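PDB 3FZ0: nucleoside hydrolase, putative from Trypanosoma brucei, which is a putative member of the inosine-uridine preferring nucleoside hydrolase family, a calcium-binding alpha/beta protein built around a mixed central beta-sheet. Local coordinates for residues B[218-222]-B[254-258]; B[240-246]-B[355-359]. The protein carries 2 engineered substitutions. All blocks are in the same frame, centred on the assembly; numbering follows the deposited sequence.

Contact 1: B[218-222]-B[254-258]; sequences WGFYD and EAFTR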
loop_
_atom_site.group_PDB
_atom_site.type_symbol
_atom_site.label_atom_id
_atom_site.label_comp_id
_atom_site.label_asym_id
_atom_site.label_seq_id
_atom_site.Cartn_x
_atom_site.Cartn_y
_atom_site.Cartn_z
ATOM N N TRP B 218 -29.499 -25.583 12.833
ATOM C CA TRP B 218 -30.483 -26.022 11.854
ATOM C C TRP B 218 -31.705 -26.651 12.521
ATOM O O TRP B 218 -32.827 -26.462 12.047
ATOM C CB TRP B 218 -29.870 -26.925 10.773
ATOM C CG TRP B 218 -28.996 -26.131 9.825
ATOM C CD1 TRP B 218 -27.636 -26.227 9.691
ATOM C CD2 TRP B 218 -29.416 -25.094 8.917
ATOM N NE1 TRP B 218 -27.189 -25.326 8.763
ATOM C CE2 TRP B 218 -28.251 -24.623 8.262
ATOM C CE3 TRP B 218 -30.658 -24.532 8.589
ATOM C CZ2 TRP B 218 -28.280 -23.601 7.300
ATOM C CZ3 TRP B 218 -30.701 -23.509 7.615
ATOM C CH2 TRP B 218 -29.509 -23.053 6.987
ATOM N N GLY B 219 -31.491 -27.386 13.621
ATOM C CA GLY B 219 -32.581 -27.960 14.454
ATOM C C GLY B 219 -33.501 -26.868 15.009
ATOM O O GLY B 219 -34.731 -26.982 14.938
ATOM N N PHE B 220 -32.914 -25.791 15.523
ATOM C CA PHE B 220 -33.687 -24.655 15.994
ATOM C C PHE B 220 -34.479 -24.071 14.815
ATOM O O PHE B 220 -35.706 -23.875 14.926
ATOM C CB PHE B 220 -32.776 -23.594 16.623
ATOM C CG PHE B 220 -33.497 -22.346 17.041
ATOM C CD1 PHE B 220 -34.057 -22.253 18.321
ATOM C CD2 PHE B 220 -33.612 -21.257 16.170
ATOM C CE1 PHE B 220 -34.724 -21.090 18.720
ATOM C CE2 PHE B 220 -34.286 -20.085 16.557
ATOM C CZ PHE B 220 -34.828 -19.989 17.825
ATOM N N TYR B 221 -33.776 -23.814 13.702
ATOM C CA TYR B 221 -34.403 -23.327 12.475
ATOM C C TYR B 221 -35.639 -24.147 12.095
ATOM O O TYR B 221 -36.686 -23.590 11.781
ATOM C CB TYR B 221 -33.411 -23.327 11.305
ATOM C CG TYR B 221 -34.038 -22.868 10.017
ATOM C CD1 TYR B 221 -34.288 -21.504 9.782
ATOM C CD2 TYR B 221 -34.378 -23.788 9.017
ATOM C CE1 TYR B 221 -34.858 -21.079 8.581
ATOM C CE2 TYR B 221 -34.940 -23.375 7.828
ATOM C CZ TYR B 221 -35.176 -22.016 7.608
ATOM O OH TYR B 221 -35.741 -21.581 6.409
ATOM N N ASP B 222 -35.507 -25.467 12.135
ATOM C CA ASP B 222 -36.607 -26.340 11.750
ATOM C C ASP B 222 -37.842 -26.028 12.597
ATOM O O ASP B 222 -38.951 -26.024 12.072
ATOM C CB ASP B 222 -36.210 -27.820 11.835
ATOM C CG ASP B 222 -35.355 -28.270 10.650
ATOM O OD1 ASP B 222 -35.149 -27.469 9.719
ATOM O OD2 ASP B 222 -34.888 -29.435 10.636
ATOM N N GLU B 254 -30.077 -22.697 2.727
ATOM C CA GLU B 254 -30.236 -24.037 3.294
ATOM C C GLU B 254 -29.677 -25.146 2.361
ATOM O O GLU B 254 -28.941 -26.027 2.811
ATOM C CB GLU B 254 -31.694 -24.310 3.689
ATOM C CG GLU B 254 -31.858 -25.520 4.604
ATOM C CD GLU B 254 -33.312 -25.952 4.796
ATOM O OE1 GLU B 254 -33.576 -26.760 5.712
ATOM O OE2 GLU B 254 -34.191 -25.505 4.028
ATOM N N ALA B 255 -29.995 -25.093 1.070
ATOM C CA ALA B 255 -29.498 -26.127 0.141
ATOM C C ALA B 255 -27.992 -26.031 -0.076
ATOM O O ALA B 255 -27.333 -27.020 -0.305
ATOM C CB ALA B 255 -30.240 -26.076 -1.197
ATOM N N PHE B 256 -27.449 -24.835 0.029
ATOM C CA PHE B 256 -26.037 -24.629 -0.228
ATOM C C PHE B 256 -25.184 -25.057 0.958
ATOM O O PHE B 256 -24.098 -25.611 0.759
ATOM C CB PHE B 256 -25.741 -23.152 -0.563
ATOM C CG PHE B 256 -26.149 -22.731 -1.966
ATOM C CD1 PHE B 256 -26.764 -21.481 -2.184
ATOM C CD2 PHE B 256 -25.900 -23.572 -3.072
ATOM C CE1 PHE B 256 -27.134 -21.069 -3.475
ATOM C CE2 PHE B 256 -26.275 -23.183 -4.385
ATOM C CZ PHE B 256 -26.890 -21.918 -4.585
ATOM N N THR B 257 -25.648 -24.803 2.183
ATOM C CA THR B 257 -24.779 -24.952 3.351
ATOM C C THR B 257 -25.201 -26.082 4.281
ATOM O O THR B 257 -24.369 -26.700 4.937
ATOM C CB THR B 257 -24.604 -23.646 4.138
ATOM O OG1 THR B 257 -25.851 -23.262 4.713
ATOM C CG2 THR B 257 -24.106 -22.533 3.213
ATOM N N ARG B 258 -26.485 -26.375 4.345
ATOM C CA ARG B 258 -26.919 -27.459 5.209
ATOM C C ARG B 258 -26.833 -28.805 4.480
ATOM O O ARG B 258 -26.073 -29.690 4.880
ATOM C CB ARG B 258 -28.330 -27.210 5.745
ATOM C CG ARG B 258 -28.789 -28.234 6.747
ATOM C CD ARG B 258 -30.274 -28.107 7.008
ATOM N NE ARG B 258 -30.744 -29.020 8.057
ATOM C CZ ARG B 258 -31.921 -28.890 8.669
ATOM N NH1 ARG B 258 -32.742 -27.892 8.334
ATOM N NH2 ARG B 258 -32.282 -29.741 9.622
#
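The helical turn 218-222 faces the last turn of helix 251-257, and no backbone hydrogen bond joins them: the closest alpha carbons, CA of Trp-218 and CA of Arg-258, stand 7.7 Å apart, so side chains bridge the gap. The extended Arg-258 side chain lies across the Trp-218 indole, with its CG 3.6 Å from the centroid of the five-membered ring and almost on the ring normal, a CH-pi contact. At the indole edge, Trp-218 CZ2 is 3.6 Å from Thr-257 OG1, which bonds back to Leu-253 O. The guanidinium then meets Asp-222 end-on, Arg-258 NH1 to Asp-222 OD1 and Arg-258 NH2 to Asp-222 OD2 both measuring 2.8 Å. Arg-258 NH1 also forms a salt bridge with Glu-254 OE1 at 3.0 Å, though the hydrogen bond within it is weak. Arg-227 forms salt bridges with both carboxylates, offsetting the 4.4 Å approach of Asp-222 OD1 to Glu-254 OE1. One arginine thus combines apolar packing with a bidentate salt bridge, joining the two helices just before the unmodelled residues 259-276.

Contact 2: B[240-246]-B[355-359]; sequences NKWQEFI and IVEYV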
loop_
_atom_site.group_PDB
_atom_site.type_symbol
_atom_site.label_atom_id
_atom_site.label_comp_id
_atom_site.label_asym_id
_atom_site.label_seq_id
_atom_site.Cartn_x
_atom_site.Cartn_y
_atom_site.Cartn_z
ATOM N N ASN B 240 -47.493 -19.898 9.999
ATOM C CA ASN B 240 -47.977 -18.545 9.843
ATOM C C ASN B 240 -47.225 -17.875 8.656
ATOM O O ASN B 240 -46.314 -18.479 8.081
ATOM C CB ASN B 240 -47.927 -17.755 11.172
ATOM C CG ASN B 240 -46.511 -17.432 11.644
ATOM O OD1 ASN B 240 -45.622 -17.135 10.833
ATOM N ND2 ASN B 240 -46.310 -17.422 12.973
ATOM N N LYS B 241 -47.607 -16.645 8.293
ATOM C CA LYS B 241 -47.092 -16.024 7.088
ATOM C C LYS B 241 -45.642 -15.611 7.299
ATOM O O LYS B 241 -44.904 -15.476 6.313
ATOM C CB LYS B 241 -47.987 -14.865 6.612
ATOM C CG LYS B 241 -48.202 -13.792 7.653
ATOM C CD LYS B 241 -49.177 -12.732 7.211
ATOM C CE LYS B 241 -48.687 -11.337 7.573
ATOM N NZ LYS B 241 -49.678 -10.321 7.134
ATOM N N TRP B 242 -45.248 -15.413 8.572
ATOM C CA TRP B 242 -43.845 -15.154 8.958
ATOM C C TRP B 242 -42.965 -16.397 8.761
ATOM O O TRP B 242 -41.891 -16.319 8.206
ATOM C CB TRP B 242 -43.692 -14.670 10.428
ATOM C CG TRP B 242 -44.699 -13.662 10.991
ATOM C CD1 TRP B 242 -45.395 -13.795 12.155
ATOM C CD2 TRP B 242 -45.085 -12.380 10.448
ATOM N NE1 TRP B 242 -46.194 -12.702 12.367
ATOM C CE2 TRP B 242 -46.026 -11.816 11.341
ATOM C CE3 TRP B 242 -44.745 -11.667 9.290
ATOM C CZ2 TRP B 242 -46.634 -10.563 11.126
ATOM C CZ3 TRP B 242 -45.359 -10.423 9.063
ATOM C CH2 TRP B 242 -46.305 -9.892 9.989
ATOM N N GLN B 243 -43.401 -17.549 9.233
ATOM C CA GLN B 243 -42.614 -18.773 9.051
ATOM C C GLN B 243 -42.510 -19.162 7.580
ATOM O O GLN B 243 -41.434 -19.506 7.105
ATOM C CB GLN B 243 -43.189 -19.914 9.875
ATOM C CG GLN B 243 -43.297 -19.619 11.371
ATOM C CD GLN B 243 -44.187 -20.628 12.065
ATOM O OE1 GLN B 243 -45.308 -20.833 11.632
ATOM N NE2 GLN B 243 -43.691 -21.280 13.114
ATOM N N GLU B 244 -43.621 -19.066 6.859
ATOM C CA GLU B 244 -43.633 -19.389 5.421
ATOM C C GLU B 244 -42.600 -18.549 4.656
ATOM O O GLU B 244 -41.792 -19.081 3.889
ATOM C CB GLU B 244 -45.021 -19.202 4.819
ATOM C CG GLU B 244 -45.018 -19.276 3.311
ATOM C CD GLU B 244 -46.394 -19.164 2.725
ATOM O OE1 GLU B 244 -46.462 -18.875 1.515
ATOM O OE2 GLU B 244 -47.405 -19.364 3.452
ATOM N N PHE B 245 -42.621 -17.248 4.922
ATOM C CA PHE B 245 -41.698 -16.312 4.318
ATOM C C PHE B 245 -40.241 -16.642 4.671
ATOM O O PHE B 245 -39.395 -16.647 3.787
ATOM C CB PHE B 245 -42.075 -14.864 4.708
ATOM C CG PHE B 245 -41.133 -13.809 4.173
ATOM C CD1 PHE B 245 -41.397 -13.168 2.976
ATOM C CD2 PHE B 245 -40.003 -13.429 4.891
ATOM C CE1 PHE B 245 -40.537 -12.169 2.490
ATOM C CE2 PHE B 245 -39.134 -12.432 4.412
ATOM C CZ PHE B 245 -39.398 -11.806 3.226
ATOM N N ILE B 246 -39.955 -16.904 5.950
ATOM C CA ILE B 246 -38.609 -17.273 6.368
ATOM C C ILE B 246 -38.177 -18.568 5.688
ATOM O O ILE B 246 -37.083 -18.631 5.156
ATOM C CB ILE B 246 -38.427 -17.306 7.936
ATOM C CG1 ILE B 246 -38.658 -15.891 8.521
ATOM C CG2 ILE B 246 -37.021 -17.910 8.346
ATOM C CD1 ILE B 246 -38.662 -15.831 10.032
ATOM N N ILE B 355 -39.898 -13.160 16.484
ATOM C CA ILE B 355 -40.311 -12.843 15.122
ATOM C C ILE B 355 -41.535 -13.666 14.683
ATOM O O ILE B 355 -42.494 -13.104 14.154
ATOM C CB ILE B 355 -39.170 -13.034 14.103
ATOM C CG1 ILE B 355 -38.024 -12.092 14.407
ATOM C CG2 ILE B 355 -39.677 -12.845 12.665
ATOM C CD1 ILE B 355 -36.744 -12.395 13.629
ATOM N N VAL B 356 -41.507 -14.984 14.907
ATOM C CA VAL B 356 -42.560 -15.844 14.354
ATOM C C VAL B 356 -43.849 -15.817 15.176
ATOM O O VAL B 356 -44.887 -16.367 14.760
ATOM C CB VAL B 356 -42.057 -17.285 14.041
ATOM C CG1 VAL B 356 -40.915 -17.254 13.046
ATOM C CG2 VAL B 356 -41.650 -18.054 15.318
ATOM N N GLU B 357 -43.781 -15.180 16.345
ATOM C CA GLU B 357 -44.914 -15.119 17.282
ATOM C C GLU B 357 -45.565 -13.718 17.287
ATOM O O GLU B 357 -46.434 -13.401 18.099
ATOM C CB GLU B 357 -44.468 -15.496 18.700
ATOM C CG GLU B 357 -44.046 -16.934 18.927
ATOM C CD GLU B 357 -43.577 -17.133 20.366
ATOM O OE1 GLU B 357 -43.333 -16.106 21.019
ATOM O OE2 GLU B 357 -43.482 -18.281 20.862
ATOM N N TYR B 358 -45.129 -12.871 16.379
ATOM C CA TYR B 358 -45.550 -11.482 16.388
ATOM C C TYR B 358 -47.008 -11.310 15.921
ATOM O O TYR B 358 -47.422 -11.838 14.880
ATOM C CB TYR B 358 -44.622 -10.662 15.500
ATOM C CG TYR B 358 -44.988 -9.198 15.323
ATOM C CD1 TYR B 358 -44.824 -8.288 16.371
ATOM C CD2 TYR B 358 -45.476 -8.714 14.110
ATOM C CE1 TYR B 358 -45.139 -6.955 16.229
ATOM C CE2 TYR B 358 -45.807 -7.359 13.946
ATOM C CZ TYR B 358 -45.614 -6.481 15.015
ATOM O OH TYR B 358 -45.911 -5.131 14.874
ATOM N N VAL B 359 -47.780 -10.567 16.705
ATOM C CA VAL B 359 -49.120 -10.169 16.305
ATOM C C VAL B 359 -49.135 -8.634 16.351
ATOM O O VAL B 359 -48.816 -8.029 17.379
ATOM C CB VAL B 359 -50.175 -10.739 17.232
ATOM C CG1 VAL B 359 -51.557 -10.468 16.671
ATOM C CG2 VAL B 359 -49.934 -12.225 17.429
#
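Ile-355, in the last turn of helix 345-356, packs against helix 241-249 through Ile-355 CG2, 4.1 Å from Ile-246 CD1. Both isoleucines also touch Ile-21 and Met-24 of helix 17-27, so this end of the interface is apolar and buried. The carbonyl oxygen Ile-355 O lies 3.6 Å from Trp-242 CD1. Val-356 and Trp-242 have the closest alpha carbons of the two segments, 5.6 Å apart. The Val-356 methyl CG1 sits 3.8 Å from Gln-243 CG and 4.0 Å from Ile-246 CD1, while its carbonyl turns to the start of the other helix: Asn-240 ND2 donates to Val-356 O at a short 2.5 Å. Two residues on, Tyr-358 returns to the interface, its carbonyl oxygen accepting a hydrogen bond from Trp-242 NE1 at 2.9 Å. Beside that bond, Trp-242 CZ2 approaches Tyr-358 CD2 to 3.7 Å, the two rings meeting obliquely, and Tyr-60 of helix 46-60 stacks on the indole. Asn-240 has a double role, since it is also the N-cap: Gln-243 N donates to Asn-240 OD1 at 2.8 Å, and Asn-240 N to Gln-243 OE1 at 2.9 Å. This reciprocal pair is a capping box, here placed so that the cap of one helix also binds a carbonyl at the C-terminal end of another, joining the C-terminal tail to helix 241-249 at the periphery of the alpha/beta fold.

In the fold
Contacts 1 and 2 lie on the same side of the chain's centre, about 17 Å apart between their centres. Their segments alternate along the sequence, in the order 218-222, 240-246, 254-258 and 355-359. Helices 241-249 and 251-257 follow each other directly, so the first serves contact 2 and the second contact 1. The two contacts touch where Tyr-221 OH lies 3.5 Å from Ile-246 O, and Phe-220 packs on helix 345-356, which carries the start of 355-359. Helices 218-224, 241-249, 251-257 and 345-356 are thereby connected into one peripheral helical cluster, linking the region preceding the unmodelled residues 259-276 to the C-terminal end of the chain.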